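Local coordinates for probable oxidoreductase protein (Rhizobium etli, PDB 4FB5), which probably acts as a nucleotide-dependent oxidoreductase of the GFO/IDH/MocA family, with a Rossmann-type dinucleotide-binding domain followed by a mainly beta C-terminal domain, at residues 151-155 with 212-217; 148-152 with 364-368; 228-232 with 379-384; 251-257 with 269-274. All coordinates share one frame; numbering follows the deposited sequence.

Contact 1: residues 151-155 with 212-217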
# COMPACT_ATOMS: atom_id res chain seq x y z
N GLY A 151 -1.71 -19.18 -25.06
CA GLY A 151 -1.74 -19.05 -23.62
C GLY A 151 -1.38 -17.64 -23.20
O GLY A 151 -0.30 -17.37 -22.64
N TYR A 152 -2.29 -16.73 -23.49
CA TYR A 152 -2.17 -15.40 -22.96
C TYR A 152 -3.08 -15.36 -21.74
O TYR A 152 -4.17 -14.79 -21.80
CB TYR A 152 -2.58 -14.36 -24.01
CG TYR A 152 -1.54 -14.13 -25.07
CD1 TYR A 152 -0.34 -13.51 -24.75
CD2 TYR A 152 -1.74 -14.54 -26.40
CE1 TYR A 152 0.64 -13.31 -25.73
CE2 TYR A 152 -0.77 -14.36 -27.37
CZ TYR A 152 0.43 -13.74 -27.03
OH TYR A 152 1.42 -13.51 -27.95
N ASN A 153 -2.65 -15.94 -20.62
CA ASN A 153 -3.56 -16.15 -19.48
C ASN A 153 -3.94 -14.93 -18.65
O ASN A 153 -5.00 -14.89 -18.08
CB ASN A 153 -3.01 -17.22 -18.56
CG ASN A 153 -1.54 -17.09 -18.39
OD1 ASN A 153 -0.79 -17.90 -18.93
ND2 ASN A 153 -1.11 -16.03 -17.71
N TYR A 154 -3.06 -13.94 -18.57
CA TYR A 154 -3.38 -12.73 -17.82
C TYR A 154 -4.78 -12.19 -18.13
O TYR A 154 -5.53 -11.85 -17.20
CB TYR A 154 -2.27 -11.70 -17.98
CG TYR A 154 -1.03 -12.26 -17.38
CD1 TYR A 154 -0.98 -12.56 -16.02
CD2 TYR A 154 0.07 -12.53 -18.14
CE1 TYR A 154 0.13 -13.08 -15.45
CE2 TYR A 154 1.20 -13.08 -17.57
CZ TYR A 154 1.22 -13.35 -16.22
OH TYR A 154 2.35 -13.89 -15.64
N ILE A 155 -5.11 -12.17 -19.43
CA ILE A 155 -6.47 -11.91 -20.00
C ILE A 155 -7.63 -12.54 -19.26
O ILE A 155 -8.70 -11.97 -19.23
CB ILE A 155 -6.56 -12.45 -21.47
CG1 ILE A 155 -5.62 -11.71 -22.39
CG2 ILE A 155 -7.89 -12.30 -22.06
CD1 ILE A 155 -5.32 -10.28 -21.96
N VAL A 212 4.28 -9.26 -25.19
CA VAL A 212 3.09 -9.90 -25.76
C VAL A 212 1.94 -10.00 -24.76
O VAL A 212 0.75 -9.87 -25.15
CB VAL A 212 3.44 -11.27 -26.43
CG1 VAL A 212 4.33 -11.03 -27.61
CG2 VAL A 212 4.16 -12.22 -25.48
N HIS A 213 2.26 -10.20 -23.49
CA HIS A 213 1.25 -10.16 -22.45
C HIS A 213 0.57 -8.78 -22.34
O HIS A 213 -0.66 -8.65 -22.51
CB HIS A 213 1.84 -10.60 -21.13
CG HIS A 213 2.18 -12.04 -21.08
ND1 HIS A 213 1.24 -13.03 -21.27
CD2 HIS A 213 3.36 -12.67 -20.86
CE1 HIS A 213 1.82 -14.21 -21.18
NE2 HIS A 213 3.11 -14.02 -20.94
N PRO A 214 1.36 -7.74 -22.03
CA PRO A 214 0.70 -6.44 -22.00
C PRO A 214 -0.03 -6.12 -23.31
O PRO A 214 -1.12 -5.57 -23.28
CB PRO A 214 1.84 -5.46 -21.72
CG PRO A 214 3.09 -6.25 -21.56
CD PRO A 214 2.69 -7.69 -21.41
N LEU A 215 0.53 -6.48 -24.47
CA LEU A 215 -0.24 -6.25 -25.70
C LEU A 215 -1.47 -7.14 -25.72
O LEU A 215 -2.55 -6.69 -26.14
CB LEU A 215 0.54 -6.51 -26.97
CG LEU A 215 1.89 -5.87 -27.20
CD1 LEU A 215 2.30 -6.35 -28.55
CD2 LEU A 215 1.84 -4.35 -27.15
N SER A 216 -1.34 -8.38 -25.27
CA SER A 216 -2.54 -9.18 -25.21
C SER A 216 -3.54 -8.45 -24.34
O SER A 216 -4.73 -8.45 -24.66
CB SER A 216 -2.28 -10.61 -24.74
OG SER A 216 -2.12 -10.72 -23.35
N LEU A 217 -3.07 -7.76 -23.28
CA LEU A 217 -4.05 -7.04 -22.47
C LEU A 217 -4.66 -5.84 -23.19
O LEU A 217 -5.88 -5.65 -23.15
CB LEU A 217 -3.51 -6.65 -21.09
CG LEU A 217 -3.22 -7.81 -20.13
CD1 LEU A 217 -2.40 -7.26 -18.96
CD2 LEU A 217 -4.50 -8.53 -19.63

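Contact 2: residues 148-152 with 364-368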
# COMPACT_ATOMS: atom_id res chain seq x y z
N ALA A 148 -7.58 -23.02 -32.60
CA ALA A 148 -6.18 -22.82 -32.19
C ALA A 148 -6.00 -21.61 -31.26
O ALA A 148 -6.14 -20.45 -31.68
CB ALA A 148 -5.27 -22.69 -33.40
N ALA A 149 -5.65 -21.88 -30.00
CA ALA A 149 -5.54 -20.83 -28.97
C ALA A 149 -4.13 -20.65 -28.43
O ALA A 149 -3.31 -21.56 -28.45
CB ALA A 149 -6.50 -21.12 -27.83
N LEU A 150 -3.85 -19.46 -27.94
CA LEU A 150 -2.58 -19.19 -27.31
C LEU A 150 -2.77 -18.95 -25.84
O LEU A 150 -3.85 -18.55 -25.41
CB LEU A 150 -1.96 -18.00 -27.97
CG LEU A 150 -1.54 -18.37 -29.37
CD1 LEU A 150 -1.48 -17.15 -30.21
CD2 LEU A 150 -0.22 -19.06 -29.28
N GLY A 151 -1.71 -19.18 -25.06
CA GLY A 151 -1.74 -19.05 -23.62
C GLY A 151 -1.38 -17.64 -23.20
O GLY A 151 -0.30 -17.37 -22.64
N TYR A 152 -2.29 -16.73 -23.49
CA TYR A 152 -2.17 -15.40 -22.96
C TYR A 152 -3.08 -15.36 -21.74
O TYR A 152 -4.17 -14.79 -21.80
CB TYR A 152 -2.58 -14.36 -24.01
CG TYR A 152 -1.54 -14.13 -25.07
CD1 TYR A 152 -0.34 -13.51 -24.75
CD2 TYR A 152 -1.74 -14.54 -26.40
CE1 TYR A 152 0.64 -13.31 -25.73
CE2 TYR A 152 -0.77 -14.36 -27.37
CZ TYR A 152 0.43 -13.74 -27.03
OH TYR A 152 1.42 -13.51 -27.95
N ILE A 364 -10.93 -15.97 -26.08
CA ILE A 364 -9.67 -16.62 -26.22
C ILE A 364 -8.84 -15.79 -27.16
O ILE A 364 -9.34 -14.84 -27.77
CB ILE A 364 -9.90 -18.03 -26.72
CG1 ILE A 364 -8.92 -18.94 -26.04
CG2 ILE A 364 -9.77 -18.13 -28.24
CD1 ILE A 364 -9.58 -20.15 -25.59
N VAL A 365 -7.57 -16.10 -27.26
CA VAL A 365 -6.76 -15.43 -28.26
C VAL A 365 -6.42 -16.46 -29.32
O VAL A 365 -5.92 -17.55 -29.00
CB VAL A 365 -5.50 -14.82 -27.67
CG1 VAL A 365 -4.70 -14.11 -28.75
CG2 VAL A 365 -5.87 -13.87 -26.56
N THR A 366 -6.74 -16.12 -30.56
CA THR A 366 -6.61 -17.03 -31.67
C THR A 366 -5.36 -16.68 -32.37
O THR A 366 -4.87 -15.54 -32.32
CB THR A 366 -7.66 -16.79 -32.78
OG1 THR A 366 -7.43 -15.48 -33.35
CG2 THR A 366 -9.07 -16.93 -32.28
N PHE A 367 -4.90 -17.65 -33.14
CA PHE A 367 -3.79 -17.46 -34.02
C PHE A 367 -3.95 -16.25 -34.89
O PHE A 367 -2.96 -15.65 -35.28
CB PHE A 367 -3.60 -18.71 -34.86
CG PHE A 367 -2.89 -19.82 -34.12
CD1 PHE A 367 -2.07 -20.71 -34.81
CD2 PHE A 367 -3.03 -19.97 -32.73
CE1 PHE A 367 -1.42 -21.74 -34.14
CE2 PHE A 367 -2.40 -20.98 -32.06
CZ PHE A 367 -1.58 -21.88 -32.75
N LYS A 368 -5.19 -15.89 -35.18
CA LYS A 368 -5.40 -14.75 -36.02
C LYS A 368 -5.01 -13.49 -35.26
O LYS A 368 -4.28 -12.65 -35.77
CB LYS A 368 -6.85 -14.67 -36.50
CG LYS A 368 -7.08 -13.53 -37.55
CD LYS A 368 -8.56 -13.31 -37.83
CE LYS A 368 -8.72 -12.23 -38.91
NZ LYS A 368 -10.15 -11.78 -39.01

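Contact 3: residues 228-232 with 379-384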
# COMPACT_ATOMS: atom_id res chain seq x y z
N VAL A 228 4.14 2.61 -33.48
CA VAL A 228 5.03 2.33 -32.35
C VAL A 228 6.36 3.01 -32.56
O VAL A 228 6.77 3.18 -33.69
CB VAL A 228 5.27 0.80 -32.10
CG1 VAL A 228 3.95 0.05 -31.86
CG2 VAL A 228 6.09 0.13 -33.23
N ILE A 229 7.01 3.45 -31.48
CA ILE A 229 8.43 3.73 -31.57
C ILE A 229 9.15 3.31 -30.28
O ILE A 229 8.76 3.71 -29.17
CB ILE A 229 8.77 5.15 -31.93
CG1 ILE A 229 10.30 5.28 -31.91
CG2 ILE A 229 8.23 6.12 -30.88
CD1 ILE A 229 10.91 6.34 -32.79
N THR A 230 10.26 2.58 -30.45
CA THR A 230 10.86 1.81 -29.41
C THR A 230 12.27 2.23 -29.04
O THR A 230 13.08 2.48 -29.90
CB THR A 230 10.88 0.41 -29.91
OG1 THR A 230 9.53 0.03 -30.21
CG2 THR A 230 11.44 -0.53 -28.87
N ASP A 231 12.55 2.33 -27.74
CA ASP A 231 13.91 2.41 -27.22
C ASP A 231 14.17 1.08 -26.51
O ASP A 231 13.26 0.53 -25.88
CB ASP A 231 14.11 3.59 -26.27
CG ASP A 231 15.59 3.86 -26.00
OD1 ASP A 231 16.42 3.18 -26.66
OD2 ASP A 231 15.95 4.71 -25.14
N MSE A 232 15.37 0.53 -26.66
CA MSE A 232 15.65 -0.82 -26.12
C MSE A 232 16.92 -0.83 -25.35
O MSE A 232 17.83 -0.10 -25.72
CB MSE A 232 15.71 -1.86 -27.21
CG MSE A 232 14.41 -2.50 -27.32
SE MSE A 232 14.36 -3.68 -28.79
CE MSE A 232 13.29 -5.15 -28.12
N ALA A 379 7.39 -5.02 -35.48
CA ALA A 379 7.38 -3.56 -35.71
C ALA A 379 8.15 -2.79 -34.66
O ALA A 379 8.91 -1.88 -34.98
CB ALA A 379 5.98 -3.07 -35.75
N MSE A 380 7.98 -3.19 -33.41
CA MSE A 380 8.72 -2.56 -32.33
C MSE A 380 10.23 -2.74 -32.48
O MSE A 380 10.97 -1.79 -32.31
CB MSE A 380 8.21 -3.03 -30.98
CG MSE A 380 6.78 -2.59 -30.72
SE MSE A 380 5.85 -3.58 -29.26
CE MSE A 380 3.98 -3.10 -29.67
N ALA A 381 10.68 -3.94 -32.80
CA ALA A 381 12.10 -4.15 -33.00
C ALA A 381 12.62 -3.30 -34.19
O ALA A 381 13.65 -2.55 -34.10
CB ALA A 381 12.37 -5.58 -33.22
N GLN A 382 11.88 -3.38 -35.29
CA GLN A 382 12.28 -2.65 -36.45
C GLN A 382 12.33 -1.21 -36.02
O GLN A 382 13.35 -0.49 -36.20
CB GLN A 382 11.27 -2.85 -37.58
CG GLN A 382 11.66 -2.07 -38.80
CD GLN A 382 10.70 -2.24 -40.00
OE1 GLN A 382 9.51 -2.59 -39.84
NE2 GLN A 382 11.22 -1.94 -41.20
N SER A 383 11.24 -0.81 -35.38
CA SER A 383 11.15 0.52 -34.90
C SER A 383 12.41 1.01 -34.23
O SER A 383 12.67 2.21 -34.25
CB SER A 383 9.96 0.61 -33.97
OG SER A 383 9.95 1.85 -33.33
N PHE A 384 13.21 0.11 -33.63
CA PHE A 384 14.35 0.53 -32.80
C PHE A 384 15.59 0.58 -33.61
O PHE A 384 16.43 1.48 -33.49
CB PHE A 384 14.58 -0.45 -31.63
CG PHE A 384 15.90 -0.26 -30.92
CD1 PHE A 384 16.13 0.85 -30.13
CD2 PHE A 384 16.93 -1.17 -31.08
CE1 PHE A 384 17.35 1.04 -29.47
CE2 PHE A 384 18.16 -0.98 -30.44
CZ PHE A 384 18.38 0.12 -29.64

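Contact 4: residues 251-257 with 269-274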
# COMPACT_ATOMS: atom_id res chain seq x y z
N ASN A 251 20.65 -9.56 -27.70
CA ASN A 251 19.27 -9.35 -27.40
C ASN A 251 19.19 -8.14 -26.52
O ASN A 251 20.22 -7.63 -26.01
CB ASN A 251 18.90 -10.47 -26.41
CG ASN A 251 17.89 -11.36 -26.93
OD1 ASN A 251 17.42 -11.13 -28.00
ND2 ASN A 251 17.53 -12.37 -26.20
N HIS A 252 17.96 -7.80 -26.20
CA HIS A 252 17.66 -6.66 -25.36
C HIS A 252 16.75 -7.07 -24.20
O HIS A 252 15.70 -7.68 -24.40
CB HIS A 252 17.06 -5.56 -26.21
CG HIS A 252 18.05 -4.90 -27.10
ND1 HIS A 252 18.26 -5.29 -28.41
CD2 HIS A 252 18.95 -3.91 -26.85
CE1 HIS A 252 19.22 -4.55 -28.93
NE2 HIS A 252 19.67 -3.71 -28.01
N ASP A 253 17.15 -6.78 -22.98
CA ASP A 253 16.36 -7.18 -21.83
C ASP A 253 15.34 -6.14 -21.42
O ASP A 253 14.59 -6.33 -20.48
CB ASP A 253 17.28 -7.57 -20.69
CG ASP A 253 17.82 -8.97 -20.86
OD1 ASP A 253 17.00 -9.93 -20.94
OD2 ASP A 253 19.05 -9.15 -20.96
N ALA A 254 15.26 -5.04 -22.15
CA ALA A 254 14.35 -3.96 -21.81
C ALA A 254 13.91 -3.17 -23.05
O ALA A 254 14.71 -2.90 -23.96
CB ALA A 254 14.99 -3.02 -20.74
N ALA A 255 12.65 -2.77 -23.04
CA ALA A 255 12.03 -2.09 -24.15
C ALA A 255 10.95 -1.12 -23.66
O ALA A 255 10.11 -1.43 -22.81
CB ALA A 255 11.43 -3.08 -25.12
N ASN A 256 11.00 0.07 -24.22
CA ASN A 256 10.08 1.12 -23.88
C ASN A 256 9.49 1.56 -25.19
O ASN A 256 10.20 1.80 -26.16
CB ASN A 256 10.88 2.19 -23.18
CG ASN A 256 11.62 1.65 -21.97
OD1 ASN A 256 11.06 0.97 -21.13
ND2 ASN A 256 12.86 1.99 -21.86
N VAL A 257 8.18 1.60 -25.27
CA VAL A 257 7.54 1.79 -26.53
C VAL A 257 6.47 2.83 -26.32
O VAL A 257 5.65 2.68 -25.41
CB VAL A 257 6.88 0.50 -26.97
CG1 VAL A 257 6.26 0.62 -28.35
CG2 VAL A 257 7.88 -0.65 -26.90
N LEU A 269 4.22 1.49 -23.27
CA LEU A 269 4.56 0.11 -22.85
C LEU A 269 6.04 0.02 -22.40
O LEU A 269 6.94 0.56 -23.04
CB LEU A 269 4.29 -0.88 -23.96
CG LEU A 269 4.27 -2.37 -23.63
CD1 LEU A 269 3.25 -3.03 -24.54
CD2 LEU A 269 5.63 -3.09 -23.71
N MSE A 270 6.28 -0.63 -21.28
CA MSE A 270 7.61 -0.78 -20.73
C MSE A 270 7.67 -2.24 -20.35
O MSE A 270 6.74 -2.75 -19.72
CB MSE A 270 7.80 0.10 -19.51
CG MSE A 270 7.68 1.54 -19.89
SE MSE A 270 7.20 2.84 -18.49
CE MSE A 270 5.21 2.76 -18.56
N ALA A 271 8.71 -2.93 -20.79
CA ALA A 271 8.90 -4.34 -20.48
C ALA A 271 10.34 -4.43 -20.06
O ALA A 271 11.19 -3.75 -20.62
CB ALA A 271 8.58 -5.23 -21.65
N ASN A 272 10.59 -5.17 -18.98
CA ASN A 272 11.95 -5.23 -18.43
C ASN A 272 12.17 -6.56 -17.71
O ASN A 272 11.40 -6.93 -16.82
CB ASN A 272 12.18 -4.03 -17.54
CG ASN A 272 13.60 -3.92 -17.03
OD1 ASN A 272 14.37 -4.87 -17.03
ND2 ASN A 272 13.95 -2.71 -16.56
N ARG A 273 13.24 -7.26 -18.09
CA ARG A 273 13.54 -8.56 -17.51
C ARG A 273 14.71 -8.51 -16.53
O ARG A 273 15.14 -9.54 -16.03
CB ARG A 273 13.83 -9.58 -18.62
CG ARG A 273 12.76 -9.65 -19.69
CD ARG A 273 13.36 -9.98 -21.05
NE ARG A 273 13.31 -11.41 -21.34
CZ ARG A 273 14.25 -12.06 -22.01
NH1 ARG A 273 15.31 -11.42 -22.48
NH2 ARG A 273 14.13 -13.37 -22.23
N ALA A 274 15.22 -7.31 -16.27
CA ALA A 274 16.31 -7.19 -15.36
C ALA A 274 15.95 -6.09 -14.40
O ALA A 274 16.69 -5.14 -14.19
CB ALA A 274 17.57 -6.85 -16.12

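Contact 1: residues 151-155 with 212-217
The imidazole of His-213 sits between two tyrosines that approach it from opposite sides. On one side Tyr-154 brings its CD2-CE2 edge down on the ring in an edge-to-face pair, with the planes at 84° and Tyr-154 CD2 3.4 Å from His-213 ND1. On the other side Tyr-152 makes a looser, offset edge-to-face pair, the two centroids 5.8 Å apart. The Tyr-152 side chain leaves with CG anti to its carbonyl carbon (chi1 -76°), which carries the ring past Ser-216 to Val-212, one turn away on helix 206-221. Its CD1 comes 3.5 Å from Ser-216 CB, and further out its OH lies 3.4 Å from Val-212 CB. Ser-216 turns its hydroxyl back into its own helix: OG, held between N and C (chi1 78°), donates to His-213 O at 2.7 Å, on a lone pair in the carbonyl plane. That oxygen also accepts from Leu-217 N. Asn-153 lays its ND2 over a face of Tyr-154, while its OD1 is bonded to Lys-346. With an alanine here instead of Tyr-152, Val-212 and Ser-216 would probably lose a packing partner and one face of His-213 its aromatic neighbour. Lys-125, from a Glu-Lys-Pro sequence common in this family, touches His-213, consistent with the probable active-site cleft between the two domains. No hydrogen bond links the two segments; edge-to-face and van der Waals contact hold them together.

Contact 2: residues 148-152 with 364-368
Strand 148-150 is the outermost strand, within this chain, of the parallel Rossmann sheet, and here its outer edge receives the residues leading into helix 367-385. On its inner edge Ala-149 bonds to Val-121 and Cys-123. On the outer one it forms a single beta bridge with Thr-366, the N-cap residue of that helix. The bridge rests on Leu-150 N donating to Val-365 O at 3.0 Å, with a weak bond of 3.4 Å from Phe-367 N to Ala-148 O beside it. Phe-367, the first residue of the helix, then folds its ring back against the strand. The methyl of Ala-148 stands over the ring centre, CB 3.5 Å from the Phe-367 centroid and only 11° off the normal, a well-aimed CH-pi contact. Ala-149 O meets the same ring at its edge, and Leu-150 crosses it at about a right angle, CG lying 3.8 Å from Phe-367 CE2. Met-137 and Leu-138 of helix 131-143 also pack on this phenyl. Thr-366 OG1 caps the helix, bonding Asp-369 N and, weakly, Lys-368 N. Next to the bridge, Ala-149 CB rests on Ile-364 CG1. Val-365 has CG1 anti to its backbone N (chi1 -179°), and this methyl reaches Tyr-152 CD2 at 3.8 Å.

Contact 3: residues 228-232 with 379-384
Val-228 and Met-380 cross at about a right angle in the apolar centre, where Val-228 CG2 lies 3.8 Å from Met-380 CG and Val-228 CG1 meets the terminal methyl. Further along the strand Met-232 and Phe-384 form a second apolar group. Met-232 CB stands almost exactly over the ring, 3.8 Å from the Phe-384 centroid and 3° off the normal. Its selenium (both methionines are modelled as selenomethionine) completes a Met-aromatic contact from an oblique position. Phe-384 gets there by placing CG anti to its backbone N (chi1 167°), which sends the ring along the strand and brings Thr-230 O to its edge, 3.5 Å from CD1. His-252 makes an edge-to-face pair with the same phenyl. A serine in place of Phe-384 would probably leave a gap beneath Met-232 and rob His-252 of its aromatic partner. Between the two apolar groups the polar atoms pair up: Thr-230 OG1 donates to Met-380 O at 3.1 Å, from a position tilted out of the carbonyl plane, and Thr-230 N donates to Ser-383 OG at 3.0 Å. At the outer edge Asp-231 OD1 forms a salt bridge with Arg-260 of the third subunit. The axes of segments 228-232 and 379-384 approach to 6.4 Å and cross at -67°, an alpha/beta layer in which the C-terminal end of helix 367-385 packs across strand 225-233, near one edge of the C-terminal sheet.

Contact 4: residues 251-257 with 269-274
Strands 254-257 and 269-272 run antiparallel, their axes 4.7 Å apart and their directions at 179°, as the two arms of the beta hairpin in the C-terminal sheet. Ala-255 with Ala-271 and Val-257 with Leu-269 are the hydrogen-bonded pairs, each joined by two backbone bonds; Ala-254 with Asn-272 and Asn-256 with Met-270 are the non-hydrogen-bonded ones. Side chains of the hydrogen-bonded pairs share one face of the sheet, where Val-257 CB and Leu-269 CB lie 4.2 Å apart and Leu-207 and Leu-215 of helix 206-221 pack on Ala-255 and Leu-269. The other face carries Asn-256, Met-270 and Asn-272, which lie against His-177 and Arg-179 of the third subunit. Beyond the strands the pairing continues through Arg-273 N, which donates to Asp-253 O at 2.9 Å. Their side chains meet too: Asp-253 OD1 forms a salt bridge of 2.7 Å with Arg-273 NH1, the carboxylate and guanidinium planes 27° apart. The arginine chain bends at chi2 and chi3, which brings NH1 to the aspartate. Its NH2 has a second anionic mate in Asp-209, so two carboxylates grip one guanidinium. An Asx turn ends the second arm, Ala-274 N donating to Asn-272 OD1 at 2.7 Å.

Starting from the N terminus, the chain leaves the Rossmann sheet at strand 148-150, where contacts 2 and 1 open together, sharing Gly-151 and Tyr-152. Contact 1 closes first, against helix 206-221, and contact 3 opens soon afterwards on strand 225-233. The hairpin of contact 4 then closes inside the loops of both contacts 2 and 3. Contact 2 closes on the start of helix 367-385 and contact 3 on its far end, so these two cross, and this one helix reaches from the Rossmann edge to the C-terminal sheet. Leu-215 of helix 206-221 packs on both Met-380 and Leu-269, joining contact 1 to contacts 3 and 4, whose neighbouring strands meet through Asp-231 and Asn-256.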